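Local coordinates for protein citrinin polyketide synthase (Monascus purpureus, PDB 5MPT) that builds, as a whole synthase, the keto-aldehyde precursor of the mycotoxin citrinin from malonyl units and, presumably, an acetyl starter, this chain being its C-methyltransferase domain, at residues 284-287 with 288-291; 293-296 with 297-301; 343-346 with 347-351. One frame throughout, in Å; residues are numbered along the deposited sequence.

Contact 1: 284-287 with 288-291; sequences ATNC and VHAT. With SAH (S-adenosyl-L-homocysteine), chain B.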
loop_
_atom_site.group_PDB
_atom_site.type_symbol
_atom_site.label_atom_id
_atom_site.label_comp_id
_atom_site.label_asym_id
_atom_site.label_seq_id
_atom_site.Cartn_x
_atom_site.Cartn_y
_atom_site.Cartn_z
ATOM N N ALA A 284 -1.097 5.257 -9.371
ATOM C CA ALA A 284 -1.025 5.681 -7.965
ATOM C C ALA A 284 -1.111 4.422 -7.107
ATOM O O ALA A 284 -2.208 3.893 -6.883
ATOM C CB ALA A 284 -2.128 6.673 -7.624
ATOM N N THR A 285 0.035 3.978 -6.605
ATOM C CA THR A 285 0.124 2.744 -5.833
ATOM C C THR A 285 0.251 3.101 -4.365
ATOM O O THR A 285 1.299 3.594 -3.936
ATOM C CB THR A 285 1.308 1.907 -6.302
ATOM O OG1 THR A 285 1.087 1.524 -7.661
ATOM C CG2 THR A 285 1.549 0.687 -5.390
ATOM N N ASN A 286 -0.845 2.861 -3.621
ATOM C CA ASN A 286 -0.912 2.930 -2.158
ATOM C C ASN A 286 -0.416 4.260 -1.620
ATOM O O ASN A 286 0.224 4.339 -0.561
ATOM C CB ASN A 286 -0.198 1.738 -1.544
ATOM C CG ASN A 286 -1.109 0.544 -1.506
ATOM O OD1 ASN A 286 -2.273 0.657 -1.075
ATOM N ND2 ASN A 286 -0.651 -0.587 -2.006
ATOM N N CYS A 287 -0.785 5.311 -2.301
ATOM C CA CYS A 287 -0.489 6.662 -1.863
ATOM C C CYS A 287 -1.731 7.512 -1.673
ATOM O O CYS A 287 -1.748 8.360 -0.773
ATOM C CB CYS A 287 0.459 7.357 -2.847
ATOM S SG CYS A 287 -0.228 7.423 -4.533
ATOM N N VAL A 288 -2.784 7.306 -2.459
ATOM C CA VAL A 288 -3.928 8.208 -2.346
ATOM C C VAL A 288 -4.640 7.996 -0.997
ATOM O O VAL A 288 -5.163 8.941 -0.401
ATOM C CB VAL A 288 -4.863 8.041 -3.559
ATOM C CG1 VAL A 288 -6.133 8.878 -3.381
ATOM C CG2 VAL A 288 -4.154 8.453 -4.870
ATOM N N HIS A 289 -4.637 6.776 -0.467
ATOM C CA HIS A 289 -5.231 6.565 0.850
ATOM C C HIS A 289 -4.539 7.371 1.927
ATOM O O HIS A 289 -5.152 7.618 2.974
ATOM C CB HIS A 289 -5.234 5.083 1.229
ATOM C CG HIS A 289 -3.886 4.471 1.432
ATOM N ND1 HIS A 289 -3.438 3.442 0.640
ATOM C CD2 HIS A 289 -2.937 4.651 2.380
ATOM C CE1 HIS A 289 -2.252 3.039 1.062
ATOM N NE2 HIS A 289 -1.929 3.745 2.129
ATOM N N ALA A 290 -3.276 7.772 1.719
ATOM C CA ALA A 290 -2.516 8.446 2.773
ATOM C C ALA A 290 -2.849 9.912 2.870
ATOM O O ALA A 290 -2.316 10.594 3.761
ATOM C CB ALA A 290 -1.011 8.294 2.519
ATOM N N THR A 291 -3.739 10.395 2.028
ATOM C CA THR A 291 -4.069 11.811 2.046
ATOM C C THR A 291 -5.228 12.075 3.007
ATOM O O THR A 291 -5.915 11.164 3.480
ATOM C CB THR A 291 -4.405 12.313 0.638
ATOM O OG1 THR A 291 -5.608 11.707 0.144
ATOM C CG2 THR A 291 -3.275 12.030 -0.332
HETATM N N SAH B . 4.193 3.776 -4.474
HETATM C CA SAH B . 5.052 3.615 -3.264
HETATM C CB SAH B . 4.539 2.712 -2.149
HETATM C CG SAH B . 3.427 3.308 -1.304
HETATM S SD SAH B . 4.230 4.383 -0.065
HETATM C C SAH B . 6.422 3.053 -3.738
HETATM O O SAH B . 7.398 3.406 -2.928
HETATM O OXT SAH B . 6.570 2.346 -4.703
HETATM C "C5'" SAH B . 3.266 5.913 -0.188
HETATM C "C4'" SAH B . 4.034 6.918 -1.022
HETATM O "O4'" SAH B . 3.142 8.043 -1.178
HETATM C "C3'" SAH B . 5.320 7.458 -0.385
HETATM O "O3'" SAH B . 6.313 7.483 -1.406
HETATM C "C2'" SAH B . 4.924 8.870 0.081
HETATM O "O2'" SAH B . 6.009 9.793 0.021
HETATM C "C1'" SAH B . 3.862 9.229 -0.952
HETATM N N9 SAH B . 2.908 10.258 -0.556
HETATM C C8 SAH B . 2.309 10.435 0.662
HETATM N N7 SAH B . 1.527 11.486 0.730
HETATM C C5 SAH B . 1.624 12.047 -0.537
HETATM C C6 SAH B . 1.040 13.189 -1.118
HETATM N N6 SAH B . 0.234 14.035 -0.464
HETATM N N1 SAH B . 1.344 13.458 -2.402
HETATM C C2 SAH B . 2.174 12.642 -3.059
HETATM N N3 SAH B . 2.781 11.537 -2.625
HETATM C C4 SAH B . 2.466 11.295 -1.341
HETATM O O HOH W 1 -3.171 5.125 -4.366
#
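C287 and V288 form the dense half of this turn, which carries the chain from a strand end into a short 3-10 segment. The sulfur of C287 lies 4.1 Å from CG2 of V288, and the same methyl meets CB of A284 at 3.9 Å, so three buried side chains close over one another. CB of C287 also approaches O4' of S-adenosyl-L-homocysteine to 3.2 Å, while T285 O accepts a hydrogen bond from the ligand's amino N at 2.9 Å. The 3-10 turn is fastened by the backbone bond from A290 N to C287 O (3.0 Å), and V288 O takes both T291 N and T291 OG1, the hydroxyl arriving in the carbonyl plane at 2.9 Å. A water bridges A284 O and V288 N.

The looser part involves N286, which with A290 is the only partly exposed residue among those that touch. N286 adopts a positive phi of 54°, which turns the chain sharply after the strand. H289 has CG between its backbone N and carbonyl carbon (chi1 66°), bringing the ring back beside N286, its edge to the amide. The two meet through a few atoms rather than by close apolar packing: N286 OD1 sits 3.2 Å from CE1 of H289, with amide and ring planes 57° apart, while C287 N covers one ring face. The N286 amide is held by M316 N and Q375, and H289 ND1 bonds E315, joining two experimentally established active-site residues.

The turn follows strand 279-285 of the mixed methyltransferase sheet, beside strand 309-316, which supplies L313 and E315, with W350 of helix 347-356 packed on V288 and H289; T291 reaches S297 on helix 294-304.

Contact 2: 293-296 with 297-301; sequences NLEI and STRNI
A chi1 of 61° places OG1 of T298 between its own backbone N and carbonyl carbon, from where the hydroxyl turns back along the helix to donate to L294 O at 2.8 Å. The same carbonyl receives T298 N at 2.9 Å, and the two donors come from opposite faces of its plane. One buried residue therefore makes both a backbone and a side-chain bond to a single oxygen one turn earlier. At the helix start, N293 has CG anti to its backbone N (chi1 179°), which brings OD1 over the first turn to accept from I296 N at 2.8 Å; the bond is nearly straight, at 167°, a textbook N-cap. Its backbone joins in as well, since N293 O accepts from S297 N at 3.0 Å.

S297 extends this polar start. Its hydroxyl shares a water with N293 N and is hydrogen-bonded to T291 in the preceding turn, tying the helix to the loop that leads into it.

E295 and R299 run side by side at the edge of the packed face, with OE1 and NH2 4.1 Å apart, too far for a salt bridge; R299 was modelled in two conformers, so that separation is doubtful. R299 and I296 are the exposed residues here. The amide of N300 is directed to I267 O.

Helix 294-304 sets L294, E295 and T298 against helix 347-356, where W350, I353 and L354 receive them, while T298 O accepts from the hydroxyl of Y359 just beyond that helix, and D338 accepts from L294 N.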
loop_
_atom_site.group_PDB
_atom_site.type_symbol
_atom_site.label_atom_id
_atom_site.label_comp_id
_atom_site.label_asym_id
_atom_site.label_seq_id
_atom_site.Cartn_x
_atom_site.Cartn_y
_atom_site.Cartn_z
ATOM N N ASN A 293 -8.185 13.652 2.539
ATOM C CA ASN A 293 -9.573 13.706 2.090
ATOM C C ASN A 293 -9.620 13.109 0.695
ATOM O O ASN A 293 -8.997 13.635 -0.228
ATOM C CB ASN A 293 -10.107 15.151 2.111
ATOM C CG ASN A 293 -11.556 15.257 1.614
ATOM O OD1 ASN A 293 -11.892 14.819 0.504
ATOM N ND2 ASN A 293 -12.417 15.860 2.434
ATOM N N LEU A 294 -10.290 11.960 0.565
ATOM C CA LEU A 294 -10.239 11.230 -0.694
ATOM C C LEU A 294 -10.968 11.969 -1.802
ATOM O O LEU A 294 -10.548 11.915 -2.965
ATOM C CB LEU A 294 -10.816 9.831 -0.505
ATOM C CG LEU A 294 -10.011 8.926 0.420
ATOM C CD1 LEU A 294 -10.605 7.528 0.408
ATOM C CD2 LEU A 294 -8.510 8.856 0.054
ATOM N N GLU A 295 -12.068 12.648 -1.472
ATOM C CA GLU A 295 -12.767 13.469 -2.471
ATOM C C GLU A 295 -11.855 14.540 -3.053
ATOM O O GLU A 295 -11.778 14.725 -4.280
ATOM C CB GLU A 295 -13.989 14.133 -1.848
ATOM C CG GLU A 295 -15.172 13.213 -1.630
ATOM C CD GLU A 295 -16.427 13.966 -1.228
ATOM O OE1 GLU A 295 -16.505 15.185 -1.509
ATOM O OE2 GLU A 295 -17.326 13.333 -0.633
ATOM N N ILE A 296 -11.185 15.286 -2.185
ATOM C CA ILE A 296 -10.289 16.340 -2.651
ATOM C C ILE A 296 -9.166 15.745 -3.487
ATOM O O ILE A 296 -8.846 16.247 -4.572
ATOM C CB ILE A 296 -9.754 17.148 -1.447
ATOM C CG1 ILE A 296 -10.894 17.926 -0.802
ATOM C CG2 ILE A 296 -8.604 18.053 -1.850
ATOM C CD1 ILE A 296 -10.492 18.625 0.496
ATOM N N SER A 297 -8.560 14.650 -3.009
ATOM C CA SER A 297 -7.433 14.084 -3.737
ATOM C C SER A 297 -7.860 13.551 -5.106
ATOM O O SER A 297 -7.177 13.779 -6.109
ATOM C CB SER A 297 -6.782 12.983 -2.930
ATOM O OG SER A 297 -6.201 13.546 -1.783
ATOM N N THR A 298 -8.969 12.812 -5.167
ATOM C CA THR A 298 -9.341 12.206 -6.426
ATOM C C THR A 298 -9.909 13.258 -7.369
ATOM O O THR A 298 -9.803 13.112 -8.585
ATOM C CB THR A 298 -10.320 11.030 -6.220
ATOM O OG1 THR A 298 -11.521 11.495 -5.608
ATOM C CG2 THR A 298 -9.694 9.865 -5.364
ATOM N N ARG A 299 -10.494 14.329 -6.834
ATOM C CA ARG A 299 -10.912 15.442 -7.680
ATOM C C ARG A 299 -9.702 16.125 -8.305
ATOM O O ARG A 299 -9.691 16.425 -9.507
ATOM C CB ARG A 299 -11.741 16.437 -6.868
ATOM C CG ARG A 299 -12.367 17.545 -7.725
ATOM C CD ARG A 299 -13.292 18.435 -6.924
ATOM N NE ARG A 299 -14.570 17.797 -6.601
ATOM C CZ ARG A 299 -14.957 17.428 -5.380
ATOM N NH1 ARG A 299 -14.175 17.620 -4.321
ATOM N NH2 ARG A 299 -16.146 16.863 -5.216
ATOM N N ASN A 300 -8.668 16.378 -7.501
ATOM C CA ASN A 300 -7.429 16.924 -8.035
ATOM C C ASN A 300 -6.899 16.054 -9.167
ATOM O O ASN A 300 -6.524 16.553 -10.232
ATOM C CB ASN A 300 -6.376 17.045 -6.935
ATOM C CG ASN A 300 -6.731 18.068 -5.873
ATOM O OD1 ASN A 300 -7.506 18.996 -6.105
ATOM N ND2 ASN A 300 -6.133 17.918 -4.711
ATOM N N ILE A 301 -6.840 14.737 -8.934
ATOM C CA ILE A 301 -6.372 13.812 -9.955
ATOM C C ILE A 301 -7.242 13.917 -11.196
ATOM O O ILE A 301 -6.742 13.933 -12.330
ATOM C CB ILE A 301 -6.347 12.392 -9.365
ATOM C CG1 ILE A 301 -5.234 12.343 -8.300
ATOM C CG2 ILE A 301 -6.241 11.389 -10.478
ATOM C CD1 ILE A 301 -5.232 11.081 -7.440
HETATM O O HOH W 2 -6.425 15.300 0.564
#

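Contact 3: 343-346 with 347-351; sequences ALQP and ATHWK. With EDO (1,2-ethanediol), chain D.
P346 occupies the N-cap position before helix 347-356 although its ring has no polar atom with which to cap, and its carbonyl is what meets the helix. P346 O accepts from W350 N at 3.2 Å, in the carbonyl plane and nearly straight (164°), while H349 N, at 2.9 Å, adds a weak second bond at a much poorer angle. The pyrrolidine ring itself crosses T348 obliquely, CG lying 3.8 Å from OG1.

Q345 bends at chi2 (-63°), which folds its chain against the imidazole of H349: CG of Q345 touches CD2 of H349 at 3.4 Å, and the side chains cross with amide and ring planes 67° apart. W350 brings the pyrrole edge of its indole to the backbone of Q345, with CD1 3.2 Å from Q345 O. A water in the plane of that ring accepts from both W350 NE1, at 3.0 Å, and Q345 N, at 3.1 Å.

The indole also touches L313 and E315 of strand 309-316. The water gives the indole N-H an acceptor in the ring plane, which probably limits rotation of the ring, and the aromatic bulk lies against active-site residue E315 while its polar edge is tied to the loop.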
loop_
_atom_site.group_PDB
_atom_site.type_symbol
_atom_site.label_atom_id
_atom_site.label_comp_id
_atom_site.label_asym_id
_atom_site.label_seq_id
_atom_site.Cartn_x
_atom_site.Cartn_y
_atom_site.Cartn_z
ATOM N N ALA A 343 -7.209 4.592 7.129
ATOM C CA ALA A 343 -6.772 5.146 5.850
ATOM C C ALA A 343 -7.247 4.291 4.682
ATOM O O ALA A 343 -7.665 4.810 3.649
ATOM C CB ALA A 343 -5.249 5.274 5.821
ATOM N N LEU A 344 -7.162 2.980 4.829
ATOM C CA LEU A 344 -7.510 2.051 3.767
ATOM C C LEU A 344 -9.025 1.893 3.666
ATOM O O LEU A 344 -9.739 1.930 4.674
ATOM C CB LEU A 344 -6.869 0.695 4.041
ATOM C CG LEU A 344 -5.351 0.659 4.218
ATOM C CD1 LEU A 344 -4.863 -0.763 4.436
ATOM C CD2 LEU A 344 -4.625 1.304 3.048
ATOM N N GLN A 345 -9.506 1.676 2.450
ATOM C CA GLN A 345 -10.940 1.579 2.191
ATOM C C GLN A 345 -11.221 0.515 1.138
ATOM O O GLN A 345 -10.414 0.302 0.223
ATOM C CB GLN A 345 -11.524 2.927 1.742
ATOM C CG GLN A 345 -11.466 3.994 2.869
ATOM C CD GLN A 345 -12.298 3.637 4.090
ATOM O OE1 GLN A 345 -11.831 3.737 5.240
ATOM N NE2 GLN A 345 -13.539 3.258 3.863
ATOM N N PRO A 346 -12.355 -0.177 1.254
ATOM C CA PRO A 346 -12.720 -1.162 0.243
ATOM C C PRO A 346 -13.105 -0.467 -1.041
ATOM O O PRO A 346 -13.517 0.701 -1.038
ATOM C CB PRO A 346 -13.921 -1.880 0.857
ATOM C CG PRO A 346 -14.551 -0.855 1.692
ATOM C CD PRO A 346 -13.414 -0.035 2.269
ATOM N N ALA A 347 -12.973 -1.215 -2.133
ATOM C CA ALA A 347 -13.201 -0.670 -3.475
ATOM C C ALA A 347 -14.566 -0.001 -3.603
ATOM O O ALA A 347 -14.718 0.980 -4.351
ATOM C CB ALA A 347 -13.064 -1.784 -4.501
ATOM N N THR A 348 -15.571 -0.528 -2.901
ATOM C CA THR A 348 -16.915 0.036 -2.976
ATOM C C THR A 348 -16.923 1.479 -2.486
ATOM O O THR A 348 -17.621 2.332 -3.053
ATOM C CB THR A 348 -17.889 -0.820 -2.165
ATOM O OG1 THR A 348 -17.377 -1.023 -0.838
ATOM C CG2 THR A 348 -18.094 -2.175 -2.827
ATOM N N HIS A 349 -16.137 1.775 -1.450
ATOM C CA HIS A 349 -16.014 3.144 -0.974
ATOM C C HIS A 349 -15.263 3.998 -1.975
ATOM O O HIS A 349 -15.639 5.148 -2.238
ATOM C CB HIS A 349 -15.285 3.171 0.371
ATOM C CG HIS A 349 -15.058 4.550 0.900
ATOM N ND1 HIS A 349 -16.061 5.298 1.479
ATOM C CD2 HIS A 349 -13.946 5.323 0.929
ATOM C CE1 HIS A 349 -15.573 6.469 1.847
ATOM N NE2 HIS A 349 -14.291 6.504 1.535
ATOM N N TRP A 350 -14.163 3.472 -2.504
ATOM C CA TRP A 350 -13.443 4.188 -3.542
ATOM C C TRP A 350 -14.369 4.553 -4.695
ATOM O O TRP A 350 -14.317 5.667 -5.203
ATOM C CB TRP A 350 -12.274 3.349 -4.036
ATOM C CG TRP A 350 -11.111 3.326 -3.122
ATOM C CD1 TRP A 350 -10.746 2.330 -2.278
ATOM C CD2 TRP A 350 -10.133 4.358 -2.977
ATOM N NE1 TRP A 350 -9.598 2.675 -1.613
ATOM C CE2 TRP A 350 -9.213 3.929 -2.017
ATOM C CE3 TRP A 350 -9.965 5.620 -3.558
ATOM C CZ2 TRP A 350 -8.124 4.712 -1.624
ATOM C CZ3 TRP A 350 -8.886 6.382 -3.168
ATOM C CH2 TRP A 350 -7.989 5.944 -2.226
ATOM N N LYS A 351 -15.228 3.625 -5.125
ATOM C CA LYS A 351 -16.153 3.945 -6.210
ATOM C C LYS A 351 -17.069 5.099 -5.820
ATOM O O LYS A 351 -17.332 5.998 -6.630
ATOM C CB LYS A 351 -16.964 2.704 -6.586
ATOM C CG LYS A 351 -17.993 2.912 -7.672
ATOM C CD LYS A 351 -18.716 1.609 -7.957
ATOM C CE LYS A 351 -19.804 1.734 -9.041
ATOM N NZ LYS A 351 -19.282 1.519 -10.410
HETATM C C1 EDO D . -10.282 -0.609 5.929
HETATM O O1 EDO D . -11.503 0.124 5.792
HETATM C C2 EDO D . -10.182 -1.546 4.735
HETATM O O2 EDO D . -11.475 -2.123 4.518
HETATM O O HOH W 3 -7.404 1.658 0.174
#

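Along the chain the three contacts come in series: contact 1 at the end of strand 279-285, contact 2 at the start of helix 294-304, and contact 3 where a loop enters helix 347-356. Their centres are 11 Å apart for contacts 1 and 2 and for contacts 1 and 3, and 13 Å for contacts 2 and 3. V288, L294 and W350 meet one another, one from each contact, and L344 packs on H289. All belong to the Rossmann-like methyltransferase domain with its seven-stranded mixed sheet. The example illustrates how local turns and helix starts pack beside the catalytic H289, next to the cofactor pocket.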